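PDB 4HUJ: pyrroline-5-carboxylate reductase catalytic N-terminal domain-containing protein from Sinorhizobium meliloti, which is of unknown function but probably acts as an NAD(P)-binding oxidoreductase with a Rossmann-type nucleotide-binding fold. Local coordinates for residues L169-G173 with S202-Q206; I108-N114 with K143-N149. All coordinates share one frame; numbering follows the deposited sequence.

Interaction 1. Residues L169-G173 with S202-Q206; sequences LFLSG and SGPIQ
Ser-172 meets Gln-206 and Ser-202 through a single hydroxyl, and these polar contacts carry the interaction. Ser-172 OG donates to Gln-206 OE1 over 2.7 Å. The hydroxyl sits above the amide, 38° out of the carbonyl plane, rather than in it. Ser-202 OG lies equally close, 2.7 Å from Ser-172 OG. Ser-202 OG also has a weak hydrogen bond with Leu-199 O.

Gln-206 reaches the strand as an extended chain. Its CG is trans to the backbone N (chi1 -164°), which sends the amide across to the strand between Phe-170 and Ser-172. The other end of the amide, NE2, bonds to Lys-146 O on the adjoining strand. With both ends engaged, the amide is fixed in rotation.

Apolar contact is small. Ser-172 CB and Ser-202 CB are 3.4 Å apart, tighter than usual for two carbons. Phe-170 touches with its root: CB is 4.3 Å from Gln-206 CD. The ring itself leads away to Val-194 and Leu-196.

Within the helix, Ser-202 O accepts from both Ile-205 N and Gln-206 N. The second of these bonds, Gln-206 N to Ser-202 O, is 2.7 Å. This turn brings Ser-202 and Gln-206 to the same side, facing Ser-172.

The axes of the two segments run nearly antiparallel, at 158°, and approach to 9.9 Å. Phe-170 and Ser-172 point to helix 199-206. Leu-171 points away and packs on Ile-186 of helix 176-188. With helix 199-206 on one face of the strand and helix 176-188 on the other, this is the three-layer alpha/beta/alpha build, and strand 166-173, helix 176-188 and strand 192-195 form a beta-alpha-beta unit of it.

Interaction 2. Residues I108-N114 with K143-N149; sequences IVVDASN and KVVKAFN
Asp-111 O is gripped by two donors, Ala-147 N from the neighbouring strand and a water. The bond from Ala-147 N is long, 3.3 Å, and comes from well above the carbonyl plane. The water donates to Asp-111 O over 2.8 Å. It also donates to Ser-113 O and accepts from Lys-146 NZ over 2.8 Å.

Earlier in the strands the pairing is regular and parallel. Val-109 N bonds to Lys-143 O, Val-145 N to Val-109 O, and Asp-111 N to Val-145 O. The last is the shortest of these, 2.8 Å. CA-H...O contacts run between the same strands.

At the strand end, the carboxylate of Asp-111 holds the turn that follows. OD1 accepts Ser-113 N in an Asx turn and takes Ser-113 OG on its syn lone pair at 2.7 Å. The carboxylate and the ammonium do not touch; Asp-111 OD2 and Lys-146 NZ are 4.6 Å apart.

Val-110 lies on the opposite face of the sheet, with Ile-108, Lys-143 and Val-145. Its CG1, trans to the backbone N (chi1 179°), meets the edge of the Phe-148 ring at CD2, 3.8 Å away. Beyond the strands, Ala-112 CB rests on Phe-148 CB at 3.7 Å.

Helix 131-138 joins the two strands in a beta-alpha-beta crossover. Val-109 and Val-144 share their face with Asp-111 and Lys-146, both buried. Thr-132 OG1 bonds to both carboxylate and ammonium, while the water ties the ammonium to the carbonyls of Asp-111 and Ser-113. This probably lowers the cost of keeping opposite charges inside the fold.

How the interactions relate
Both interactions are buried, but interaction 2 lies nearer the middle of the chain, with its centre about 5 Å from the chain centre against about 13 Å for interaction 1. They share one sheet: strand 143-147 pairs in parallel with 108-111 and antiparallel with 166-173. Interaction 2 is strand on strand, knit by a ladder of backbone bonds with valines packed on it. Interaction 1 is helix on strand and rests on a few side-chain bonds over a much smaller buried surface. They meet directly, through probable hydrogen bonds Lys-146 N to Ser-172 O and Asn-149 ND2 to Gln-206 O.

Interaction 1. Residues L169-G173 with S202-Q206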
# COMPACT_ATOMS: atom_id res chain seq x y z
N LEU A 169 -8.35 6.31 6.29
CA LEU A 169 -7.94 5.43 5.20
C LEU A 169 -8.92 4.27 5.10
O LEU A 169 -9.00 3.43 6.00
CB LEU A 169 -6.51 4.90 5.41
CG LEU A 169 -5.37 5.84 5.02
CD1 LEU A 169 -4.03 5.24 5.42
CD2 LEU A 169 -5.38 6.17 3.53
N PHE A 170 -9.69 4.25 4.02
CA PHE A 170 -10.54 3.10 3.72
C PHE A 170 -9.71 1.90 3.28
O PHE A 170 -8.67 2.04 2.64
CB PHE A 170 -11.58 3.47 2.65
CG PHE A 170 -12.55 4.52 3.09
CD1 PHE A 170 -13.58 4.21 3.98
CD2 PHE A 170 -12.43 5.84 2.63
CE1 PHE A 170 -14.48 5.19 4.40
CE2 PHE A 170 -13.33 6.83 3.04
CZ PHE A 170 -14.36 6.50 3.93
N LEU A 171 -10.17 0.70 3.65
CA LEU A 171 -9.55 -0.54 3.17
C LEU A 171 -10.63 -1.57 2.90
O LEU A 171 -11.77 -1.42 3.34
CB LEU A 171 -8.52 -1.09 4.16
CG LEU A 171 -9.04 -1.69 5.48
CD1 LEU A 171 -8.14 -2.81 5.95
CD2 LEU A 171 -9.18 -0.61 6.55
N SER A 172 -10.27 -2.62 2.16
CA SER A 172 -11.20 -3.68 1.83
C SER A 172 -10.41 -4.91 1.40
O SER A 172 -9.21 -4.83 1.16
CB SER A 172 -12.17 -3.25 0.73
OG SER A 172 -11.48 -2.72 -0.39
N GLY A 173 -11.09 -6.03 1.30
CA GLY A 173 -10.42 -7.29 1.00
C GLY A 173 -11.26 -8.48 1.42
O GLY A 173 -12.13 -8.36 2.29
N SER A 202 -16.37 -3.04 -1.99
CA SER A 202 -15.63 -1.79 -2.18
C SER A 202 -15.48 -1.38 -3.65
O SER A 202 -15.12 -0.24 -3.93
CB SER A 202 -14.26 -1.88 -1.52
OG SER A 202 -13.35 -2.64 -2.31
N GLY A 203 -15.75 -2.30 -4.57
CA GLY A 203 -15.62 -2.02 -6.01
C GLY A 203 -16.25 -0.71 -6.49
O GLY A 203 -15.56 0.12 -7.10
N PRO A 204 -17.55 -0.50 -6.22
CA PRO A 204 -18.17 0.73 -6.70
C PRO A 204 -17.94 1.96 -5.82
O PRO A 204 -18.50 3.02 -6.10
CB PRO A 204 -19.66 0.38 -6.75
CG PRO A 204 -19.84 -0.69 -5.77
CD PRO A 204 -18.54 -1.44 -5.66
N ILE A 205 -17.11 1.85 -4.78
CA ILE A 205 -16.88 3.01 -3.90
C ILE A 205 -15.41 3.37 -3.63
O ILE A 205 -15.09 4.54 -3.50
CB ILE A 205 -17.67 2.96 -2.55
CG1 ILE A 205 -17.29 1.73 -1.74
CG2 ILE A 205 -19.23 3.07 -2.76
CD1 ILE A 205 -17.78 1.79 -0.29
N GLN A 206 -14.52 2.37 -3.57
CA GLN A 206 -13.12 2.61 -3.25
C GLN A 206 -12.18 2.55 -4.47
O GLN A 206 -11.01 2.93 -4.39
CB GLN A 206 -12.64 1.61 -2.19
CG GLN A 206 -11.32 2.00 -1.52
CD GLN A 206 -10.72 0.86 -0.70
OE1 GLN A 206 -11.44 -0.01 -0.19
NE2 GLN A 206 -9.40 0.87 -0.58

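Interaction 2. Residues I108-N114 with K143-N149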
# COMPACT_ATOMS: atom_id res chain seq x y z
N ILE A 108 0.71 -11.12 3.02
CA ILE A 108 -0.34 -10.18 2.68
C ILE A 108 0.22 -9.22 1.65
O ILE A 108 1.32 -8.68 1.84
CB ILE A 108 -0.82 -9.39 3.92
CG1 ILE A 108 -1.57 -10.33 4.88
CG2 ILE A 108 -1.72 -8.21 3.52
CD1 ILE A 108 -1.81 -9.72 6.26
N VAL A 109 -0.52 -9.02 0.57
CA VAL A 109 -0.18 -8.02 -0.44
C VAL A 109 -1.21 -6.90 -0.35
O VAL A 109 -2.41 -7.16 -0.39
CB VAL A 109 -0.15 -8.65 -1.86
CG1 VAL A 109 -0.09 -7.57 -2.95
CG2 VAL A 109 1.03 -9.59 -1.98
N VAL A 110 -0.73 -5.67 -0.19
CA VAL A 110 -1.60 -4.50 -0.14
C VAL A 110 -1.56 -3.81 -1.50
O VAL A 110 -0.52 -3.29 -1.90
CB VAL A 110 -1.19 -3.54 0.98
CG1 VAL A 110 -2.11 -2.31 1.01
CG2 VAL A 110 -1.24 -4.25 2.33
N ASP A 111 -2.68 -3.82 -2.22
CA ASP A 111 -2.78 -3.13 -3.51
C ASP A 111 -3.11 -1.66 -3.29
O ASP A 111 -4.25 -1.32 -2.96
CB ASP A 111 -3.82 -3.82 -4.40
CG ASP A 111 -3.96 -3.15 -5.77
OD1 ASP A 111 -3.08 -2.35 -6.17
OD2 ASP A 111 -4.95 -3.44 -6.47
N ALA A 112 -2.11 -0.79 -3.46
CA ALA A 112 -2.30 0.65 -3.33
C ALA A 112 -2.43 1.36 -4.68
O ALA A 112 -2.45 2.59 -4.73
CB ALA A 112 -1.17 1.26 -2.50
N SER A 113 -2.51 0.58 -5.76
CA SER A 113 -2.49 1.14 -7.12
C SER A 113 -3.89 1.52 -7.61
O SER A 113 -4.89 0.97 -7.16
CB SER A 113 -1.88 0.13 -8.10
OG SER A 113 -2.80 -0.91 -8.43
N ASN A 114 -3.92 2.44 -8.57
CA ASN A 114 -5.15 2.78 -9.29
C ASN A 114 -4.95 2.56 -10.78
O ASN A 114 -3.94 3.02 -11.34
CB ASN A 114 -5.53 4.24 -9.03
CG ASN A 114 -5.89 4.49 -7.58
OD1 ASN A 114 -5.26 5.32 -6.90
ND2 ASN A 114 -6.89 3.78 -7.09
N LYS A 143 -2.88 -13.16 0.52
CA LYS A 143 -4.12 -12.52 0.95
C LYS A 143 -4.00 -11.03 0.59
O LYS A 143 -3.10 -10.35 1.08
CB LYS A 143 -4.36 -12.73 2.44
CG LYS A 143 -4.79 -14.16 2.80
CD LYS A 143 -4.90 -14.36 4.31
CE LYS A 143 -5.22 -15.81 4.63
NZ LYS A 143 -5.19 -16.12 6.09
N VAL A 144 -4.88 -10.56 -0.28
CA VAL A 144 -4.79 -9.19 -0.80
C VAL A 144 -5.74 -8.24 -0.07
O VAL A 144 -6.90 -8.57 0.16
CB VAL A 144 -5.05 -9.14 -2.33
CG1 VAL A 144 -5.07 -7.69 -2.86
CG2 VAL A 144 -3.99 -9.95 -3.08
N VAL A 145 -5.21 -7.08 0.32
CA VAL A 145 -6.01 -6.01 0.91
C VAL A 145 -5.87 -4.79 0.00
O VAL A 145 -4.76 -4.47 -0.41
CB VAL A 145 -5.52 -5.66 2.34
CG1 VAL A 145 -6.27 -4.45 2.91
CG2 VAL A 145 -5.65 -6.85 3.26
N LYS A 146 -6.98 -4.13 -0.30
CA LYS A 146 -6.96 -2.88 -1.07
C LYS A 146 -6.91 -1.72 -0.08
O LYS A 146 -7.84 -1.53 0.71
CB LYS A 146 -8.21 -2.78 -1.96
CG LYS A 146 -8.22 -1.59 -2.92
CD LYS A 146 -9.51 -1.55 -3.72
CE LYS A 146 -9.51 -0.39 -4.71
NZ LYS A 146 -8.53 -0.66 -5.81
N ALA A 147 -5.82 -0.95 -0.11
CA ALA A 147 -5.63 0.18 0.81
C ALA A 147 -4.50 1.09 0.34
O ALA A 147 -3.62 0.65 -0.38
CB ALA A 147 -5.35 -0.33 2.23
N PHE A 148 -4.54 2.34 0.80
CA PHE A 148 -3.55 3.39 0.48
C PHE A 148 -3.69 3.92 -0.94
O PHE A 148 -2.84 4.68 -1.40
CB PHE A 148 -2.09 2.93 0.70
CG PHE A 148 -1.77 2.48 2.11
CD1 PHE A 148 -1.69 3.39 3.15
CD2 PHE A 148 -1.49 1.14 2.37
CE1 PHE A 148 -1.37 2.97 4.45
CE2 PHE A 148 -1.17 0.71 3.66
CZ PHE A 148 -1.11 1.63 4.70
N ASN A 149 -4.76 3.54 -1.64
CA ASN A 149 -5.00 4.03 -3.00
C ASN A 149 -5.87 5.29 -3.03
O ASN A 149 -6.07 5.90 -4.08
CB ASN A 149 -5.68 2.95 -3.84
CG ASN A 149 -7.14 2.75 -3.45
OD1 ASN A 149 -7.43 2.32 -2.34
ND2 ASN A 149 -8.05 3.09 -4.35
O HOH W 1 -5.94 -0.19 -4.91